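Local coordinates for protein R.Ecl18kI (Enterobacter cloacae, PDB 2GB7) that recognizes the double-stranded DNA sequence 5'-CCNGG-3' and cleaves it before the first C, acting as a type II restriction endonuclease, at residues F[140-145]-F[160-165]; F[166-171]-F[273-278]; F[175-180]-F[256-261]. The protein carries 1 engineered substitution. One frame throughout, in Å; residues are numbered along the deposited sequence.

Contact 1 of 3, residues F[140-145]-F[160-165]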
ATOM      1  N   ASP F 140     -25.296   7.257  -1.683  1.00 15.30           N
ATOM      2  CA  ASP F 140     -24.466   8.363  -1.293  1.00 15.40           C
ATOM      3  C   ASP F 140     -23.035   7.971  -1.545  1.00 16.60           C
ATOM      4  O   ASP F 140     -22.635   6.822  -1.324  1.00 15.75           O
ATOM      5  CB  ASP F 140     -24.649   8.734   0.178  1.00 15.54           C
ATOM      6  CG  ASP F 140     -25.924   9.527   0.429  1.00 18.28           C
ATOM      7  OD1 ASP F 140     -26.646   9.848  -0.543  1.00 19.92           O
ATOM      8  OD2 ASP F 140     -26.239   9.803   1.611  1.00 20.98           O
ATOM      9  N   VAL F 141     -22.268   8.949  -2.001  1.00 17.48           N
ATOM     10  CA  VAL F 141     -20.881   8.754  -2.322  1.00 20.00           C
ATOM     11  C   VAL F 141     -20.084   9.419  -1.200  1.00 23.56           C
ATOM     12  O   VAL F 141     -20.124  10.636  -1.034  1.00 23.98           O
ATOM     13  CB  VAL F 141     -20.542   9.404  -3.673  1.00 19.54           C
ATOM     14  CG1 VAL F 141     -19.057   9.201  -4.031  1.00 20.31           C
ATOM     15  CG2 VAL F 141     -21.471   8.865  -4.755  1.00 17.01           C
ATOM     16  N   GLN F 142     -19.392   8.611  -0.407  1.00 27.30           N
ATOM     17  CA  GLN F 142     -18.642   9.130   0.743  1.00 30.66           C
ATOM     18  C   GLN F 142     -17.659  10.280   0.430  1.00 32.02           C
ATOM     19  O   GLN F 142     -17.459  11.167   1.259  1.00 32.90           O
ATOM     20  CB  GLN F 142     -18.110   7.973   1.591  1.00 31.19           C
ATOM     21  CG  GLN F 142     -19.211   7.271   2.397  1.00 34.33           C
ATOM     22  CD  GLN F 142     -19.478   7.910   3.754  1.00 37.53           C
ATOM     23  OE1 GLN F 142     -20.096   7.294   4.622  1.00 40.69           O
ATOM     24  NE2 GLN F 142     -19.024   9.148   3.943  1.00 39.73           N
ATOM     25  N   GLY F 143     -17.060  10.284  -0.753  1.00 32.99           N
ATOM     26  CA  GLY F 143     -16.176  11.389  -1.119  1.00 34.92           C
ATOM     27  C   GLY F 143     -16.876  12.695  -1.471  1.00 35.76           C
ATOM     28  O   GLY F 143     -16.216  13.662  -1.871  1.00 36.33           O
ATOM     29  N   ALA F 144     -18.202  12.731  -1.314  1.00 36.32           N
ATOM     30  CA  ALA F 144     -19.020  13.825  -1.835  1.00 36.62           C
ATOM     31  C   ALA F 144     -19.907  14.533  -0.809  1.00 37.24           C
ATOM     32  O   ALA F 144     -20.505  15.561  -1.123  1.00 37.45           O
ATOM     33  CB  ALA F 144     -19.864  13.331  -3.015  1.00 36.29           C
ATOM     34  N   ILE F 145     -20.023  13.978   0.398  1.00 37.72           N
ATOM     35  CA  ILE F 145     -20.945  14.522   1.402  1.00 38.17           C
ATOM     36  C   ILE F 145     -20.252  15.446   2.419  1.00 38.31           C
ATOM     37  O   ILE F 145     -19.143  15.942   2.178  1.00 38.48           O
ATOM     38  CB  ILE F 145     -21.722  13.399   2.140  1.00 38.27           C
ATOM     39  CG1 ILE F 145     -22.436  12.486   1.137  1.00 38.82           C
ATOM     40  CG2 ILE F 145     -22.726  13.997   3.134  1.00 38.79           C
ATOM     41  CD1 ILE F 145     -22.851  11.152   1.711  1.00 39.43           C
ATOM     42  N   ASP F 160     -17.019   3.251  -0.099  1.00 12.78           N
ATOM     43  CA  ASP F 160     -17.168   4.210  -1.192  1.00 13.23           C
ATOM     44  C   ASP F 160     -18.611   4.601  -1.459  1.00 13.04           C
ATOM     45  O   ASP F 160     -18.889   5.768  -1.730  1.00 12.82           O
ATOM     46  CB  ASP F 160     -16.582   3.619  -2.448  1.00 14.92           C
ATOM     47  CG  ASP F 160     -15.084   3.478  -2.339  1.00 18.54           C
ATOM     48  OD1 ASP F 160     -14.406   4.437  -1.846  1.00 23.28           O
ATOM     49  OD2 ASP F 160     -14.574   2.396  -2.671  1.00 23.63           O
ATOM     50  N   LEU F 161     -19.503   3.611  -1.418  1.00 12.13           N
ATOM     51  CA  LEU F 161     -20.921   3.834  -1.726  1.00 10.79           C
ATOM     52  C   LEU F 161     -21.806   3.258  -0.652  1.00 10.39           C
ATOM     53  O   LEU F 161     -21.548   2.172  -0.153  1.00 10.90           O
ATOM     54  CB  LEU F 161     -21.281   3.152  -3.030  1.00 11.01           C
ATOM     55  CG  LEU F 161     -20.456   3.604  -4.233  1.00 12.38           C
ATOM     56  CD1 LEU F 161     -20.611   2.682  -5.403  1.00 14.73           C
ATOM     57  CD2 LEU F 161     -20.753   5.065  -4.600  1.00 18.68           C
ATOM     58  N   VAL F 162     -22.843   4.010  -0.307  1.00 10.33           N
ATOM     59  CA  VAL F 162     -23.786   3.615   0.718  1.00  9.81           C
ATOM     60  C   VAL F 162     -25.195   3.676   0.117  1.00 10.21           C
ATOM     61  O   VAL F 162     -25.654   4.746  -0.280  1.00 10.71           O
ATOM     62  CB  VAL F 162     -23.750   4.588   1.893  1.00 10.02           C
ATOM     63  CG1 VAL F 162     -24.749   4.162   2.980  1.00  8.76           C
ATOM     64  CG2 VAL F 162     -22.306   4.741   2.478  1.00 10.89           C
ATOM     65  N   MET F 163     -25.864   2.539   0.055  1.00  9.88           N
ATOM     66  CA  MET F 163     -27.210   2.447  -0.525  1.00  9.90           C
ATOM     67  C   MET F 163     -28.167   2.250   0.651  1.00  9.76           C
ATOM     68  O   MET F 163     -28.031   1.273   1.393  1.00  9.12           O
ATOM     69  CB  MET F 163     -27.250   1.224  -1.452  1.00 10.83           C
ATOM     70  CG  MET F 163     -28.408   1.107  -2.424  1.00 12.61           C
ATOM     71  SD  MET F 163     -30.031   0.976  -1.618  1.00 15.41           S
ATOM     72  CE  MET F 163     -29.881  -0.592  -0.787  1.00 14.49           C
ATOM     73  N   PRO F 164     -29.199   3.106   0.778  1.00 10.00           N
ATOM     74  CA  PRO F 164     -29.584   4.222  -0.097  1.00 10.53           C
ATOM     75  C   PRO F 164     -28.967   5.552   0.248  1.00 10.43           C
ATOM     76  O   PRO F 164     -29.060   6.518  -0.535  1.00 13.23           O
ATOM     77  CB  PRO F 164     -31.104   4.270   0.090  1.00  9.66           C
ATOM     78  CG  PRO F 164     -31.261   3.970   1.606  1.00 10.29           C
ATOM     79  CD  PRO F 164     -30.191   2.886   1.853  1.00 10.67           C
ATOM     80  N   GLY F 165     -28.358   5.662   1.419  1.00  9.47           N
ATOM     81  CA  GLY F 165     -27.783   6.932   1.772  1.00 10.96           C
ATOM     82  C   GLY F 165     -27.243   6.849   3.167  1.00 10.55           C
ATOM     83  O   GLY F 165     -27.622   5.946   3.927  1.00 10.01           O
TER
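D140 and V162 form an antiparallel hydrogen-bonded pair, and V141 and L161 the adjoining non-hydrogen-bonded pair. Strand 140-141 is thereby placed at the end of the mixed sheet that belongs to the PDDEXK nuclease domain of this protein, beside strand 161-163. The evidence is a closed backbone ring: D140 N gives to V162 O (2.9 Å, 164° at the hydrogen), and V162 N gives back to D140 O (3.0 Å, 159°) in the carbonyl plane. A CA-H...O contact of 3.5 Å from L161 CA to the same D140 O supplements it. One step on, Q142 N reaches D160 O at 3.2 Å, the donor standing above the carbonyl plane. The chain then leaves the sheet through a type I turn closed by A144 N on V141 O. On the other flank, D160 and L161 both face I179, a classic beta bulge.

V141 and L161 lie side by side on one face, pointing the same way and meeting through V141 CG2 and L161 CD2 at 3.9 Å. On the other face, Q142 CG and OE1 both meet the single methyl V162 CG2, the CG contact being 4.0 Å. D140 shares that face with V162, and its carboxylate is buried yet well supplied with partners: OD1 makes a salt bridge with R299 and a hydrogen bond with Q282, while OD2 receives V166 N at the start of helix 166-171 and is also hydrogen-bonded to S278 OG. A cis peptide bond before P164 leads into G165, the N-cap of that helix. The D140 CG lies beside its own backbone N (chi1 -78°), on the side where G165 passes, and OD2 comes to 3.3 Å from G165 CA.

Contact 2 of 3, residues F[166-171]-F[273-278]. Engineered in segment 273-278: Q277 (natural residue Arg).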
ATOM      1  N   VAL F 166     -26.367   7.796   3.504  1.00 11.54           N
ATOM      2  CA  VAL F 166     -25.805   7.859   4.867  1.00 11.96           C
ATOM      3  C   VAL F 166     -26.846   8.149   5.964  1.00 11.28           C
ATOM      4  O   VAL F 166     -26.747   7.600   7.048  1.00 10.57           O
ATOM      5  CB  VAL F 166     -24.600   8.838   4.981  1.00 13.11           C
ATOM      6  CG1 VAL F 166     -23.462   8.337   4.105  1.00 14.19           C
ATOM      7  CG2 VAL F 166     -24.988  10.259   4.579  1.00 14.90           C
ATOM      8  N   VAL F 167     -27.838   8.993   5.685  1.00 11.29           N
ATOM      9  CA  VAL F 167     -28.847   9.322   6.712  1.00 11.50           C
ATOM     10  C   VAL F 167     -29.632   8.076   7.105  1.00 11.34           C
ATOM     11  O   VAL F 167     -29.806   7.775   8.298  1.00 10.99           O
ATOM     12  CB  VAL F 167     -29.774  10.460   6.252  1.00 10.85           C
ATOM     13  CG1 VAL F 167     -30.965  10.672   7.219  1.00 11.40           C
ATOM     14  CG2 VAL F 167     -28.994  11.739   6.135  1.00 11.79           C
ATOM     15  N   GLN F 168     -30.093   7.353   6.086  1.00 11.42           N
ATOM     16  CA  GLN F 168     -30.832   6.125   6.320  1.00 10.66           C
ATOM     17  C   GLN F 168     -29.951   5.104   6.992  1.00 10.10           C
ATOM     18  O   GLN F 168     -30.401   4.437   7.910  1.00 10.32           O
ATOM     19  CB  GLN F 168     -31.328   5.533   5.017  1.00 10.28           C
ATOM     20  CG  GLN F 168     -32.384   6.399   4.332  1.00 12.89           C
ATOM     21  CD  GLN F 168     -31.758   7.330   3.286  1.00 15.21           C
ATOM     22  OE1 GLN F 168     -30.622   7.810   3.433  1.00 14.27           O
ATOM     23  NE2 GLN F 168     -32.506   7.582   2.217  1.00 15.23           N
ATOM     24  N   TYR F 169     -28.715   4.957   6.513  1.00  9.30           N
ATOM     25  CA  TYR F 169     -27.785   3.997   7.111  1.00 10.20           C
ATOM     26  C   TYR F 169     -27.600   4.251   8.617  1.00 10.71           C
ATOM     27  O   TYR F 169     -27.668   3.325   9.429  1.00 11.06           O
ATOM     28  CB  TYR F 169     -26.424   3.998   6.375  1.00  9.52           C
ATOM     29  CG  TYR F 169     -25.528   2.922   6.936  1.00 10.32           C
ATOM     30  CD1 TYR F 169     -25.556   1.637   6.422  1.00 10.13           C
ATOM     31  CD2 TYR F 169     -24.706   3.174   8.047  1.00 11.12           C
ATOM     32  CE1 TYR F 169     -24.777   0.623   6.960  1.00  9.06           C
ATOM     33  CE2 TYR F 169     -23.911   2.171   8.577  1.00  9.72           C
ATOM     34  CZ  TYR F 169     -23.976   0.895   8.035  1.00 10.00           C
ATOM     35  OH  TYR F 169     -23.203  -0.111   8.563  1.00 10.53           O
ATOM     36  N   THR F 170     -27.435   5.515   8.974  1.00 10.78           N
ATOM     37  CA  THR F 170     -27.179   5.928  10.354  1.00 11.42           C
ATOM     38  C   THR F 170     -28.378   5.625  11.233  1.00 11.31           C
ATOM     39  O   THR F 170     -28.234   5.226  12.389  1.00 13.32           O
ATOM     40  CB  THR F 170     -26.827   7.398  10.385  1.00 12.11           C
ATOM     41  OG1 THR F 170     -25.592   7.563   9.680  1.00 15.08           O
ATOM     42  CG2 THR F 170     -26.675   7.961  11.816  1.00 13.62           C
ATOM     43  N   SER F 171     -29.564   5.825  10.677  1.00 10.31           N
ATOM     44  CA  SER F 171     -30.779   5.466  11.410  1.00 10.75           C
ATOM     45  C   SER F 171     -30.841   3.950  11.639  1.00 10.62           C
ATOM     46  O   SER F 171     -31.015   3.492  12.770  1.00 12.10           O
ATOM     47  CB  SER F 171     -32.025   5.952  10.676  1.00 10.38           C
ATOM     48  OG  SER F 171     -33.192   5.707  11.467  1.00 12.57           O
ATOM     49  N   GLU F 273     -35.525  16.162   5.656  1.00 18.65           N
ATOM     50  CA  GLU F 273     -34.650  17.318   5.467  1.00 18.95           C
ATOM     51  C   GLU F 273     -33.151  16.971   5.542  1.00 18.25           C
ATOM     52  O   GLU F 273     -32.344  17.585   4.848  1.00 18.10           O
ATOM     53  CB  GLU F 273     -35.060  18.512   6.338  1.00 19.71           C
ATOM     54  CG  GLU F 273     -34.588  18.497   7.766  1.00 22.01           C
ATOM     55  N   GLU F 274     -32.786  15.967   6.334  1.00 17.65           N
ATOM     56  CA  GLU F 274     -31.395  15.514   6.374  1.00 17.40           C
ATOM     57  C   GLU F 274     -30.999  14.849   5.071  1.00 16.70           C
ATOM     58  O   GLU F 274     -29.884  15.041   4.576  1.00 15.60           O
ATOM     59  CB  GLU F 274     -31.163  14.524   7.503  1.00 18.15           C
ATOM     60  CG  GLU F 274     -31.316  15.093   8.899  1.00 21.14           C
ATOM     61  CD  GLU F 274     -31.151  14.013   9.940  1.00 25.77           C
ATOM     62  OE1 GLU F 274     -32.178  13.580  10.507  1.00 30.58           O
ATOM     63  OE2 GLU F 274     -30.001  13.566  10.158  1.00 29.16           O
ATOM     64  N   ILE F 275     -31.912  14.053   4.526  1.00 16.50           N
ATOM     65  CA  ILE F 275     -31.647  13.383   3.264  1.00 16.30           C
ATOM     66  C   ILE F 275     -31.473  14.447   2.190  1.00 17.20           C
ATOM     67  O   ILE F 275     -30.510  14.410   1.452  1.00 16.87           O
ATOM     68  CB  ILE F 275     -32.755  12.398   2.881  1.00 16.42           C
ATOM     69  CG1 ILE F 275     -32.757  11.224   3.857  1.00 15.73           C
ATOM     70  CG2 ILE F 275     -32.595  11.932   1.414  1.00 15.95           C
ATOM     71  CD1 ILE F 275     -33.990  10.351   3.784  1.00 16.48           C
ATOM     72  N   GLN F 276     -32.405  15.399   2.143  1.00 17.70           N
ATOM     73  CA  GLN F 276     -32.349  16.517   1.218  1.00 18.37           C
ATOM     74  C   GLN F 276     -30.993  17.217   1.302  1.00 18.66           C
ATOM     75  O   GLN F 276     -30.355  17.465   0.277  1.00 18.08           O
ATOM     76  CB  GLN F 276     -33.511  17.482   1.492  1.00 18.67           C
ATOM     77  CG  GLN F 276     -33.433  18.778   0.731  1.00 22.13           C
ATOM     78  CD  GLN F 276     -34.648  19.642   0.941  1.00 25.87           C
ATOM     79  OE1 GLN F 276     -35.717  19.365   0.398  1.00 29.62           O
ATOM     80  NE2 GLN F 276     -34.493  20.705   1.721  1.00 26.54           N
ATOM     81  N   GLN F 277     -30.539  17.500   2.521  1.00 19.47           N
ATOM     82  CA  GLN F 277     -29.228  18.124   2.755  1.00 20.25           C
ATOM     83  C   GLN F 277     -28.081  17.318   2.153  1.00 19.40           C
ATOM     84  O   GLN F 277     -27.203  17.870   1.475  1.00 19.63           O
ATOM     85  CB  GLN F 277     -28.973  18.313   4.259  1.00 20.75           C
ATOM     86  CG  GLN F 277     -29.763  19.432   4.911  1.00 24.50           C
ATOM     87  CD  GLN F 277     -29.496  19.548   6.411  1.00 27.78           C
ATOM     88  OE1 GLN F 277     -29.362  18.543   7.115  1.00 30.65           O
ATOM     89  NE2 GLN F 277     -29.422  20.784   6.909  1.00 29.03           N
ATOM     90  N   SER F 278     -28.093  16.016   2.411  1.00 17.98           N
ATOM     91  CA  SER F 278     -27.071  15.107   1.907  1.00 17.79           C
ATOM     92  C   SER F 278     -26.995  15.110   0.374  1.00 17.04           C
ATOM     93  O   SER F 278     -25.918  15.167  -0.195  1.00 16.65           O
ATOM     94  CB  SER F 278     -27.339  13.690   2.413  1.00 17.88           C
ATOM     95  OG  SER F 278     -26.269  12.839   2.038  1.00 21.69           O
TER
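V166 O, in the residue whose CG2 lies 3.8 Å from S278 OG across the contact, is gripped twice by T170. T170 N and T170 OG1 each donate to V166 O at 2.9 Å, arriving from opposite faces of its plane; the hydroxyl adds a second tie to the ordinary helical bond. D140 OD2, outside both segments, bridges the two helices through V166 N and S278 OG.

V167 carries the apolar centre. Its CG1 meets I275 CG1 at 3.8 Å and also touches E274 CB, while V167 CG2 meets E274 CB and E274 O, each at 3.8 Å. Short helix 166-171, which follows strand 161-163 of the nuclease sheet, is packed here on helix 269-285. The axes of segments 166-171 and 273-278 approach to 9.6 Å, with 136° between N-to-C directions: roughly antiparallel but splayed, with no direct hydrogen bond between them.

Beside V167, Q168 and I275 cross at about a right angle. With chi2 extended at 167°, I275 CD1 extends to within 3.5 Å of Q168 NE2. That nitrogen is hydrogen-bonded to Y267 OH, consistent with the amide being held in this orientation.

Contact 3 of 3, residues F[175-180]-F[256-261]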
ATOM      1  N   ASN F 175     -31.423  -3.391   5.493  1.00 10.12           N
ATOM      2  CA  ASN F 175     -31.766  -3.172   4.087  1.00 10.58           C
ATOM      3  C   ASN F 175     -30.871  -2.177   3.377  1.00 10.40           C
ATOM      4  O   ASN F 175     -31.271  -1.620   2.364  1.00 10.40           O
ATOM      5  CB  ASN F 175     -33.247  -2.797   3.906  1.00 11.94           C
ATOM      6  CG  ASN F 175     -34.181  -3.951   4.259  1.00 11.46           C
ATOM      7  OD1 ASN F 175     -33.869  -5.106   3.983  1.00 16.06           O
ATOM      8  ND2 ASN F 175     -35.327  -3.649   4.875  1.00 16.52           N
ATOM      9  N   THR F 176     -29.655  -1.983   3.909  1.00  9.84           N
ATOM     10  CA  THR F 176     -28.665  -1.161   3.227  1.00  9.04           C
ATOM     11  C   THR F 176     -27.591  -2.024   2.547  1.00 10.02           C
ATOM     12  O   THR F 176     -27.483  -3.265   2.763  1.00 10.24           O
ATOM     13  CB  THR F 176     -27.985  -0.135   4.171  1.00  9.88           C
ATOM     14  OG1 THR F 176     -27.228  -0.848   5.152  1.00 10.60           O
ATOM     15  CG2 THR F 176     -29.030   0.782   4.887  1.00  8.96           C
ATOM     16  N   MET F 177     -26.793  -1.369   1.716  1.00  9.06           N
ATOM     17  CA  MET F 177     -25.664  -2.073   1.090  1.00  9.74           C
ATOM     18  C   MET F 177     -24.481  -1.129   1.119  1.00  9.09           C
ATOM     19  O   MET F 177     -24.638   0.065   0.843  1.00  8.69           O
ATOM     20  CB  MET F 177     -25.969  -2.471  -0.364  1.00  9.77           C
ATOM     21  CG  MET F 177     -24.750  -3.085  -1.013  1.00 12.36           C
ATOM     22  SD  MET F 177     -25.095  -3.655  -2.691  1.00 22.17           S
ATOM     23  CE  MET F 177     -26.385  -4.739  -2.300  1.00 15.78           C
ATOM     24  N   LEU F 178     -23.306  -1.651   1.492  1.00  9.25           N
ATOM     25  CA  LEU F 178     -22.075  -0.886   1.484  1.00  8.99           C
ATOM     26  C   LEU F 178     -21.104  -1.527   0.538  1.00  8.08           C
ATOM     27  O   LEU F 178     -20.952  -2.745   0.537  1.00  8.63           O
ATOM     28  CB  LEU F 178     -21.411  -0.883   2.872  1.00  7.90           C
ATOM     29  CG  LEU F 178     -22.267  -0.322   4.015  1.00 10.39           C
ATOM     30  CD1 LEU F 178     -21.478  -0.410   5.297  1.00 10.08           C
ATOM     31  CD2 LEU F 178     -22.695   1.099   3.734  1.00 11.80           C
ATOM     32  N   ILE F 179     -20.450  -0.685  -0.240  1.00  8.23           N
ATOM     33  CA  ILE F 179     -19.472  -1.137  -1.232  1.00  8.17           C
ATOM     34  C   ILE F 179     -18.135  -0.438  -1.054  1.00  8.02           C
ATOM     35  O   ILE F 179     -18.083   0.800  -1.004  1.00  8.79           O
ATOM     36  CB  ILE F 179     -19.980  -0.887  -2.668  1.00  9.23           C
ATOM     37  CG1 ILE F 179     -21.356  -1.540  -2.871  1.00  9.67           C
ATOM     38  CG2 ILE F 179     -18.939  -1.381  -3.703  1.00  8.86           C
ATOM     39  CD1 ILE F 179     -22.102  -1.030  -4.125  1.00 10.74           C
ATOM     40  N   SER F 180     -17.082  -1.245  -0.957  1.00  8.53           N
ATOM     41  CA  SER F 180     -15.670  -0.773  -0.981  1.00  8.76           C
ATOM     42  C   SER F 180     -15.030  -1.265  -2.279  1.00  8.30           C
ATOM     43  O   SER F 180     -15.570  -2.178  -2.929  1.00 10.21           O
ATOM     44  CB  SER F 180     -14.890  -1.368   0.203  1.00  9.85           C
ATOM     45  OG  SER F 180     -13.521  -0.924   0.167  1.00 15.97           O
ATOM     46  N   MET F 256     -30.323  -3.915  -6.456  1.00 11.63           N
ATOM     47  CA  MET F 256     -31.587  -3.538  -7.057  1.00 13.84           C
ATOM     48  C   MET F 256     -32.709  -4.065  -6.184  1.00 13.79           C
ATOM     49  O   MET F 256     -33.671  -3.340  -5.899  1.00 13.71           O
ATOM     50  CB  MET F 256     -31.694  -4.114  -8.460  1.00 14.16           C
ATOM     51  CG  MET F 256     -32.931  -3.649  -9.200  1.00 17.70           C
ATOM     52  SD  MET F 256     -33.066  -1.860  -9.381  1.00 24.74           S
ATOM     53  CE  MET F 256     -34.802  -1.708  -9.840  1.00 25.42           C
ATOM     54  N   GLU F 257     -32.554  -5.293  -5.700  1.00 13.92           N
ATOM     55  CA  GLU F 257     -33.605  -5.875  -4.845  1.00 15.58           C
ATOM     56  C   GLU F 257     -33.758  -5.096  -3.552  1.00 15.95           C
ATOM     57  O   GLU F 257     -34.891  -4.848  -3.131  1.00 16.58           O
ATOM     58  CB  GLU F 257     -33.352  -7.350  -4.548  1.00 15.84           C
ATOM     59  CG  GLU F 257     -33.423  -8.214  -5.776  1.00 17.76           C
ATOM     60  CD  GLU F 257     -32.800  -9.594  -5.587  1.00 22.38           C
ATOM     61  OE1 GLU F 257     -32.071  -9.818  -4.583  1.00 28.04           O
ATOM     62  OE2 GLU F 257     -33.040 -10.449  -6.464  1.00 25.61           O
ATOM     63  N   LEU F 258     -32.639  -4.698  -2.936  1.00 15.84           N
ATOM     64  CA  LEU F 258     -32.703  -3.918  -1.687  1.00 17.24           C
ATOM     65  C   LEU F 258     -33.233  -2.519  -1.948  1.00 17.86           C
ATOM     66  O   LEU F 258     -33.995  -1.992  -1.148  1.00 18.05           O
ATOM     67  CB  LEU F 258     -31.338  -3.824  -0.993  1.00 17.00           C
ATOM     68  CG  LEU F 258     -30.835  -5.087  -0.310  1.00 18.78           C
ATOM     69  CD1 LEU F 258     -29.356  -4.946   0.039  1.00 18.95           C
ATOM     70  CD2 LEU F 258     -31.657  -5.454   0.935  1.00 19.91           C
ATOM     71  N   SER F 259     -32.855  -1.933  -3.082  1.00 17.66           N
ATOM     72  CA  SER F 259     -33.289  -0.588  -3.444  1.00 19.23           C
ATOM     73  C   SER F 259     -34.810  -0.459  -3.546  1.00 20.21           C
ATOM     74  O   SER F 259     -35.372   0.582  -3.202  1.00 21.28           O
ATOM     75  CB  SER F 259     -32.635  -0.152  -4.756  1.00 19.32           C
ATOM     76  OG  SER F 259     -33.332  -0.680  -5.867  1.00 22.42           O
ATOM     77  N   ARG F 260     -35.471  -1.521  -4.003  1.00 20.33           N
ATOM     78  CA  ARG F 260     -36.938  -1.510  -4.107  1.00 21.02           C
ATOM     79  C   ARG F 260     -37.618  -1.305  -2.762  1.00 20.80           C
ATOM     80  O   ARG F 260     -38.756  -0.830  -2.712  1.00 21.31           O
ATOM     81  CB  ARG F 260     -37.473  -2.793  -4.738  1.00 21.49           C
ATOM     82  CG  ARG F 260     -36.999  -3.054  -6.140  1.00 24.56           C
ATOM     83  CD  ARG F 260     -37.754  -4.253  -6.676  1.00 29.84           C
ATOM     84  NE  ARG F 260     -36.846  -5.293  -7.140  1.00 34.84           N
ATOM     85  CZ  ARG F 260     -36.359  -5.386  -8.377  1.00 35.83           C
ATOM     86  NH1 ARG F 260     -36.683  -4.492  -9.309  1.00 36.47           N
ATOM     87  NH2 ARG F 260     -35.543  -6.385  -8.677  1.00 37.58           N
ATOM     88  N   LYS F 261     -36.941  -1.686  -1.684  1.00 20.12           N
ATOM     89  CA  LYS F 261     -37.465  -1.497  -0.336  1.00 20.81           C
ATOM     90  C   LYS F 261     -37.461  -0.018   0.082  1.00 20.70           C
ATOM     91  O   LYS F 261     -38.116   0.377   1.054  1.00 21.51           O
ATOM     92  CB  LYS F 261     -36.699  -2.361   0.662  1.00 21.33           C
ATOM     93  CG  LYS F 261     -36.664  -3.834   0.305  1.00 22.05           C
ATOM     94  CD  LYS F 261     -35.734  -4.561   1.244  1.00 24.71           C
ATOM     95  CE  LYS F 261     -35.448  -5.982   0.779  1.00 26.80           C
ATOM     96  NZ  LYS F 261     -36.608  -6.880   0.963  1.00 29.04           N
TER
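L258 sends its two methyls to different targets on segment 175-180. CD1 sits 3.7 Å from T176 O and 3.8 Å from M177 CE, while CD2 lies 3.8 Å from N175 OD1. M177 and L258 cross at about a right angle: the thioether chain is extended until chi3 (-58°) bends and turns CE to the leucine. At the outer end, K261 reaches the amide of N175 with the aliphatic part of its chain; K261 CD lies 3.4 Å from N175 OD1 and equally near N175 CG, the two side chains again crossing at about a right angle.

These contacts join loop residues N175 and T176 and the first residue of strand 177-181, an inner strand of the mixed PDDEXK sheet, to the C-terminal part of helix 248-259 and the residues that follow. No hydrogen bond spans the two segments.

In the second shell, N175 O is hydrogen-bonded to NE1 of W262, the residue after segment 256-261, and L258 also touches M163 of the adjacent strand. M177 packs further on S254 and A255. M256 O accepts both S259 OG at 2.7 Å and R260 N at 3.2 Å, from the same face of its carbonyl plane.

How the contacts relate
Contact 1 is the buried one, made chiefly of backbone hydrogen bonds within the sheet; contacts 2 and 3 are partly buried side-chain packing, with no hydrogen bond between their segments. Contacts 1 and 3 reach the same sheet: strands 161-163 and 177-181 are neighbours, joined by M163 N to M177 O at 2.9 Å. Contact 2 continues contact 1 along the chain, and D140 of contact 1 is hydrogen-bonded to V166 and S278, one from each segment of contact 2. Y169 packs on T176, linking contacts 2 and 3. Helices 248-259 and 269-285, successive in sequence, meet different elements: one the start of an inner strand and the loop before it, the other short helix 166-171.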